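Local coordinates for protein CbsA (PDB 5XYH) that probably hydrolyses beta-1,4-glucosidic linkages in cellulose, as a family 6 exoglucanase that the rice pathogen uses among its cell-wall-degrading enzymes, at residues 114-119 / 168-173; 143-148 / 173-178. All coordinates share one frame; numbering follows the deposited sequence.

In the fold
Both contacts use helix 170-183, and they meet it in succession. Interaction 1 sets helix 113-131 against its first turn; interaction 2 brings the end of strand 140-145 against the turns that follow, with Ala173 common to both. Their centres lie about 11 Å apart. Along the chain the segments alternate, 114-119, 143-148, 168-173, 173-178: helix 113-131 leads into strand 140-145, and the strand reaches helix 170-183 by way of helices 150-155 and 160-167. Between the contacts, Tyr119 OH reaches Glu146 OE2 at 2.6 Å, a probable hydrogen bond. In the family 6 barrel, helix 170-183 is thus held against both helix 113-131 and the end of strand 140-145.

Interaction 1. Residues 114-119 / 168-173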
loop_
_atom_site.group_PDB
_atom_site.type_symbol
_atom_site.label_atom_id
_atom_site.label_comp_id
_atom_site.label_asym_id
_atom_site.label_seq_id
_atom_site.Cartn_x
_atom_site.Cartn_y
_atom_site.Cartn_z
ATOM N N ALA A 114 18.823 12.467 15.550
ATOM C CA ALA A 114 19.192 13.327 14.433
ATOM C C ALA A 114 18.392 12.963 13.184
ATOM O O ALA A 114 17.950 13.850 12.435
ATOM C CB ALA A 114 20.697 13.243 14.177
ATOM N N GLY A 115 18.169 11.665 12.957
ATOM C CA GLY A 115 17.360 11.255 11.824
ATOM C C GLY A 115 15.940 11.766 11.938
ATOM O O GLY A 115 15.373 12.280 10.972
ATOM N N LEU A 116 15.366 11.663 13.133
ATOM C CA LEU A 116 14.003 12.133 13.353
ATOM C C LEU A 116 13.882 13.634 13.106
ATOM O O LEU A 116 12.889 14.092 12.523
ATOM C CB LEU A 116 13.565 11.776 14.769
ATOM C CG LEU A 116 12.176 12.235 15.206
ATOM C CD1 LEU A 116 11.111 11.616 14.312
ATOM C CD2 LEU A 116 11.948 11.895 16.658
ATOM N N GLN A 117 14.886 14.414 13.519
ATOM C CA GLN A 117 14.802 15.861 13.297
ATOM C C GLN A 117 14.853 16.203 11.811
ATOM O O GLN A 117 14.198 17.152 11.359
ATOM C CB GLN A 117 15.920 16.597 14.039
ATOM C CG GLN A 117 15.713 18.118 14.024
ATOM C CD GLN A 117 14.452 18.516 14.778
ATOM O OE1 GLN A 117 14.314 18.223 15.958
ATOM N NE2 GLN A 117 13.513 19.150 14.084
ATOM N N ARG A 118 15.656 15.465 11.041
ATOM C CA ARG A 118 15.637 15.651 9.595
ATOM C C ARG A 118 14.258 15.335 9.033
ATOM O O ARG A 118 13.731 16.078 8.193
ATOM C CB ARG A 118 16.693 14.776 8.916
ATOM C CG ARG A 118 18.129 15.144 9.198
ATOM C CD ARG A 118 19.044 14.435 8.201
ATOM N NE ARG A 118 18.847 14.967 6.855
ATOM C CZ ARG A 118 19.184 14.342 5.729
ATOM N NH1 ARG A 118 19.730 13.138 5.764
ATOM N NH2 ARG A 118 18.972 14.930 4.558
ATOM N N TYR A 119 13.661 14.227 9.488
ATOM C CA TYR A 119 12.308 13.866 9.068
ATOM C C TYR A 119 11.333 15.016 9.313
ATOM O O TYR A 119 10.518 15.357 8.445
ATOM C CB TYR A 119 11.864 12.608 9.820
ATOM C CG TYR A 119 10.484 12.103 9.460
ATOM C CD1 TYR A 119 10.268 11.417 8.280
ATOM C CD2 TYR A 119 9.407 12.271 10.336
ATOM C CE1 TYR A 119 9.016 10.934 7.947
ATOM C CE2 TYR A 119 8.143 11.794 10.014
ATOM C CZ TYR A 119 7.964 11.117 8.818
ATOM O OH TYR A 119 6.731 10.629 8.476
ATOM N N SER A 168 13.232 3.001 20.914
ATOM C CA SER A 168 13.671 4.380 20.728
ATOM C C SER A 168 12.507 5.362 20.712
ATOM O O SER A 168 12.731 6.566 20.861
ATOM C CB SER A 168 14.453 4.517 19.425
ATOM O OG SER A 168 13.577 4.401 18.306
ATOM N N GLY A 169 11.282 4.884 20.502
ATOM C CA GLY A 169 10.142 5.772 20.354
ATOM C C GLY A 169 10.065 6.493 19.027
ATOM O O GLY A 169 9.111 7.245 18.811
ATOM N N ILE A 170 11.002 6.248 18.105
ATOM C CA ILE A 170 11.136 7.117 16.938
ATOM C C ILE A 170 9.997 6.898 15.945
ATOM O O ILE A 170 9.466 7.867 15.389
ATOM C CB ILE A 170 12.518 6.934 16.287
ATOM C CG1 ILE A 170 13.599 7.458 17.245
ATOM C CG2 ILE A 170 12.578 7.679 14.969
ATOM C CD1 ILE A 170 15.049 7.279 16.742
ATOM N N TYR A 171 9.596 5.642 15.695
ATOM C CA TYR A 171 8.455 5.421 14.806
ATOM C C TYR A 171 7.228 6.174 15.305
ATOM O O TYR A 171 6.586 6.906 14.545
ATOM C CB TYR A 171 8.123 3.933 14.682
ATOM C CG TYR A 171 8.859 3.197 13.592
ATOM C CD1 TYR A 171 10.057 3.677 13.077
ATOM C CD2 TYR A 171 8.362 1.991 13.092
ATOM C CE1 TYR A 171 10.740 2.976 12.084
ATOM C CE2 TYR A 171 9.027 1.288 12.104
ATOM C CZ TYR A 171 10.216 1.776 11.607
ATOM O OH TYR A 171 10.867 1.071 10.629
ATOM N N GLU A 172 6.907 6.025 16.595
ATOM C CA GLU A 172 5.732 6.684 17.156
ATOM C C GLU A 172 5.884 8.198 17.125
ATOM O O GLU A 172 4.906 8.917 16.887
ATOM C CB GLU A 172 5.482 6.187 18.582
ATOM C CG GLU A 172 5.103 4.717 18.624
ATOM C CD GLU A 172 5.195 4.110 20.011
ATOM O OE1 GLU A 172 4.180 4.142 20.737
ATOM O OE2 GLU A 172 6.286 3.582 20.364
ATOM N N ALA A 173 7.106 8.697 17.351
ATOM C CA ALA A 173 7.329 10.140 17.305
ATOM C C ALA A 173 7.165 10.670 15.891
ATOM O O ALA A 173 6.580 11.739 15.693
ATOM C CB ALA A 173 8.714 10.492 17.849
#
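Leu116 and Ile170 mark the closest backbone approach between helix 113-131 and the start of helix 170-183, with their CA atoms 6.8 Å apart. Leu116 makes both apolar contacts. Its CB meets Ile170 CG2 at 4.2 Å, a loose apolar touch, while one of its two branches goes further: CD2 lies 3.7 Å from Ala173 CB. With CG extended away from the backbone N (chi1 178°), the isobutyl group stretches out from its helix across the gap to Ile170 and Ala173, one turn apart. On the far side Ile170 offers its gamma-branch methyl and Ala173 its single methyl, so this is a small apolar joint burying about 149 Å² summed over both sides. The start of the second helix is fixed locally. Gly169 occupies the N-cap position with a positive phi of 75°, and its carbonyl O accepts from Ala173 N. Ser168 OG takes the N-H of Ile170 at 3.2 Å, forming an ST turn, and also bonds Gln164 O, tying this helix start to helix 160-167 just before it. Around the joint, Ile170 also touches Gln113 on helix 113-131, and Glu172 packs on Leu212 and Val216 of helix 206-218. Helix 170-183 therefore sits between helices 113-131 and 206-218 in the outer layer, while Tyr119 and Tyr171 pack on the loop residues Pro96 and Met95 that follow strand 86-92.

Interaction 2. Residues 143-148 / 173-178; sequences NIIEPD and AGIKYA
Ile145 and Glu146 meet Ile175 where a barrel strand gives way to its loop, within the beta-alpha-beta crossover that carries the chain from strand 140-145 through helix 170-183 to the parallel strand 188-193 of this distorted beta/alpha barrel. The apolar part centres on one methyl. Ile175 CD1 lies 3.8 Å from Glu146 CB and 4.1 Å from Ile145 CG2, touching both residues at once. The CB of Ile175 leaves its helix at a slant to the strand, but chi2 of -84° bends the chain and brings its end inward. The side chains of Glu146 and Ile175 run past each other in opposite directions. Met192 of strand 188-193, Met95 and Ser149 also touch Ile175.

The polar part belongs to Glu146 and lies outside the two segments. Its chain is also bent, at chi2 (-68°), so the CB and CG carry the apolar contact while the carboxylate turns toward the loop after strand 86-92. There OE1 accepts from Met95 N, and OE2 from Asp94 N, with Tyr119 OH as a further partner of OE2. Three bonds thus fix the rotation of a buried carboxylate and tie the ends of two neighbouring strands together. Glu146 O meanwhile bonds Ser149 OG, just before helix 150-155. Ala178 CB stands 5.0 Å from both CG2 and CD1 of Ile145.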
loop_
_atom_site.group_PDB
_atom_site.type_symbol
_atom_site.label_atom_id
_atom_site.label_comp_id
_atom_site.label_asym_id
_atom_site.label_seq_id
_atom_site.Cartn_x
_atom_site.Cartn_y
_atom_site.Cartn_z
ATOM N N ASN A 143 -3.573 11.363 2.194
ATOM C CA ASN A 143 -2.267 10.823 2.557
ATOM C C ASN A 143 -2.366 9.366 3.007
ATOM O O ASN A 143 -3.183 9.026 3.873
ATOM C CB ASN A 143 -1.645 11.654 3.678
ATOM C CG ASN A 143 -1.214 13.022 3.219
ATOM O OD1 ASN A 143 -0.736 13.197 2.092
ATOM N ND2 ASN A 143 -1.383 14.014 4.090
ATOM N N ILE A 144 -1.515 8.517 2.434
ATOM C CA ILE A 144 -1.206 7.219 3.011
ATOM C C ILE A 144 -0.039 7.429 3.967
ATOM O O ILE A 144 1.071 7.767 3.543
ATOM C CB ILE A 144 -0.869 6.181 1.932
ATOM C CG1 ILE A 144 -2.102 5.955 1.043
ATOM C CG2 ILE A 144 -0.386 4.873 2.587
ATOM C CD1 ILE A 144 -1.863 5.056 -0.165
ATOM N N ILE A 145 -0.284 7.229 5.258
ATOM C CA ILE A 145 0.674 7.596 6.298
ATOM C C ILE A 145 1.622 6.426 6.576
ATOM O O ILE A 145 1.230 5.424 7.184
ATOM C CB ILE A 145 -0.036 8.038 7.581
ATOM C CG1 ILE A 145 -0.896 9.283 7.312
ATOM C CG2 ILE A 145 1.003 8.295 8.682
ATOM C CD1 ILE A 145 -0.101 10.533 6.933
ATOM N N GLU A 146 2.880 6.578 6.143
ATOM C CA GLU A 146 4.053 5.735 6.397
ATOM C C GLU A 146 3.749 4.244 6.340
ATOM O O GLU A 146 3.695 3.569 7.381
ATOM C CB GLU A 146 4.687 6.107 7.740
ATOM C CG GLU A 146 5.319 7.517 7.769
ATOM C CD GLU A 146 6.549 7.653 6.879
ATOM O OE1 GLU A 146 7.130 6.612 6.474
ATOM O OE2 GLU A 146 6.937 8.815 6.590
ATOM N N PRO A 147 3.589 3.693 5.138
ATOM C CA PRO A 147 3.468 2.238 5.001
ATOM C C PRO A 147 4.674 1.523 5.593
ATOM O O PRO A 147 5.778 2.070 5.672
ATOM C CB PRO A 147 3.391 2.022 3.485
ATOM C CG PRO A 147 3.087 3.331 2.891
ATOM C CD PRO A 147 3.534 4.391 3.842
ATOM N N ASP A 148 4.430 0.293 6.031
ATOM C CA ASP A 148 5.471 -0.610 6.503
ATOM C C ASP A 148 6.164 -0.074 7.752
ATOM O O ASP A 148 7.368 -0.254 7.937
ATOM C CB ASP A 148 6.487 -0.885 5.392
ATOM C CG ASP A 148 7.307 -2.121 5.657
ATOM O OD1 ASP A 148 6.816 -3.042 6.360
ATOM O OD2 ASP A 148 8.452 -2.160 5.166
ATOM N N ALA A 173 7.106 8.697 17.351
ATOM C CA ALA A 173 7.329 10.140 17.305
ATOM C C ALA A 173 7.165 10.670 15.891
ATOM O O ALA A 173 6.580 11.739 15.693
ATOM C CB ALA A 173 8.714 10.492 17.849
ATOM N N GLY A 174 7.670 9.932 14.899
ATOM C CA GLY A 174 7.504 10.346 13.512
ATOM C C GLY A 174 6.052 10.382 13.061
ATOM O O GLY A 174 5.628 11.316 12.377
ATOM N N ILE A 175 5.281 9.351 13.407
ATOM C CA ILE A 175 3.869 9.327 13.028
ATOM C C ILE A 175 3.129 10.490 13.675
ATOM O O ILE A 175 2.331 11.176 13.029
ATOM C CB ILE A 175 3.216 7.987 13.406
ATOM C CG1 ILE A 175 3.927 6.801 12.749
ATOM C CG2 ILE A 175 1.718 8.025 13.062
ATOM C CD1 ILE A 175 3.490 6.489 11.356
ATOM N N LYS A 176 3.369 10.714 14.967
ATOM C CA LYS A 176 2.671 11.789 15.663
ATOM C C LYS A 176 2.945 13.133 15.002
ATOM O O LYS A 176 2.023 13.931 14.785
ATOM C CB LYS A 176 3.080 11.815 17.141
ATOM C CG LYS A 176 2.604 13.049 17.885
ATOM C CD LYS A 176 3.213 13.139 19.277
ATOM C CE LYS A 176 2.521 14.209 20.081
ATOM N NZ LYS A 176 2.968 14.285 21.497
ATOM N N TYR A 177 4.211 13.390 14.651
ATOM C CA TYR A 177 4.556 14.666 14.031
ATOM C C TYR A 177 3.922 14.790 12.649
ATOM O O TYR A 177 3.388 15.850 12.291
ATOM C CB TYR A 177 6.079 14.799 13.945
ATOM C CG TYR A 177 6.567 16.179 13.577
ATOM C CD1 TYR A 177 6.799 17.133 14.558
ATOM C CD2 TYR A 177 6.800 16.525 12.254
ATOM C CE1 TYR A 177 7.235 18.394 14.236
ATOM C CE2 TYR A 177 7.245 17.793 11.919
ATOM C CZ TYR A 177 7.462 18.724 12.915
ATOM O OH TYR A 177 7.919 19.986 12.595
ATOM N N ALA A 178 3.984 13.718 11.853
ATOM C CA ALA A 178 3.332 13.727 10.550
ATOM C C ALA A 178 1.852 14.035 10.690
ATOM O O ALA A 178 1.324 14.909 9.994
ATOM C CB ALA A 178 3.540 12.388 9.840
#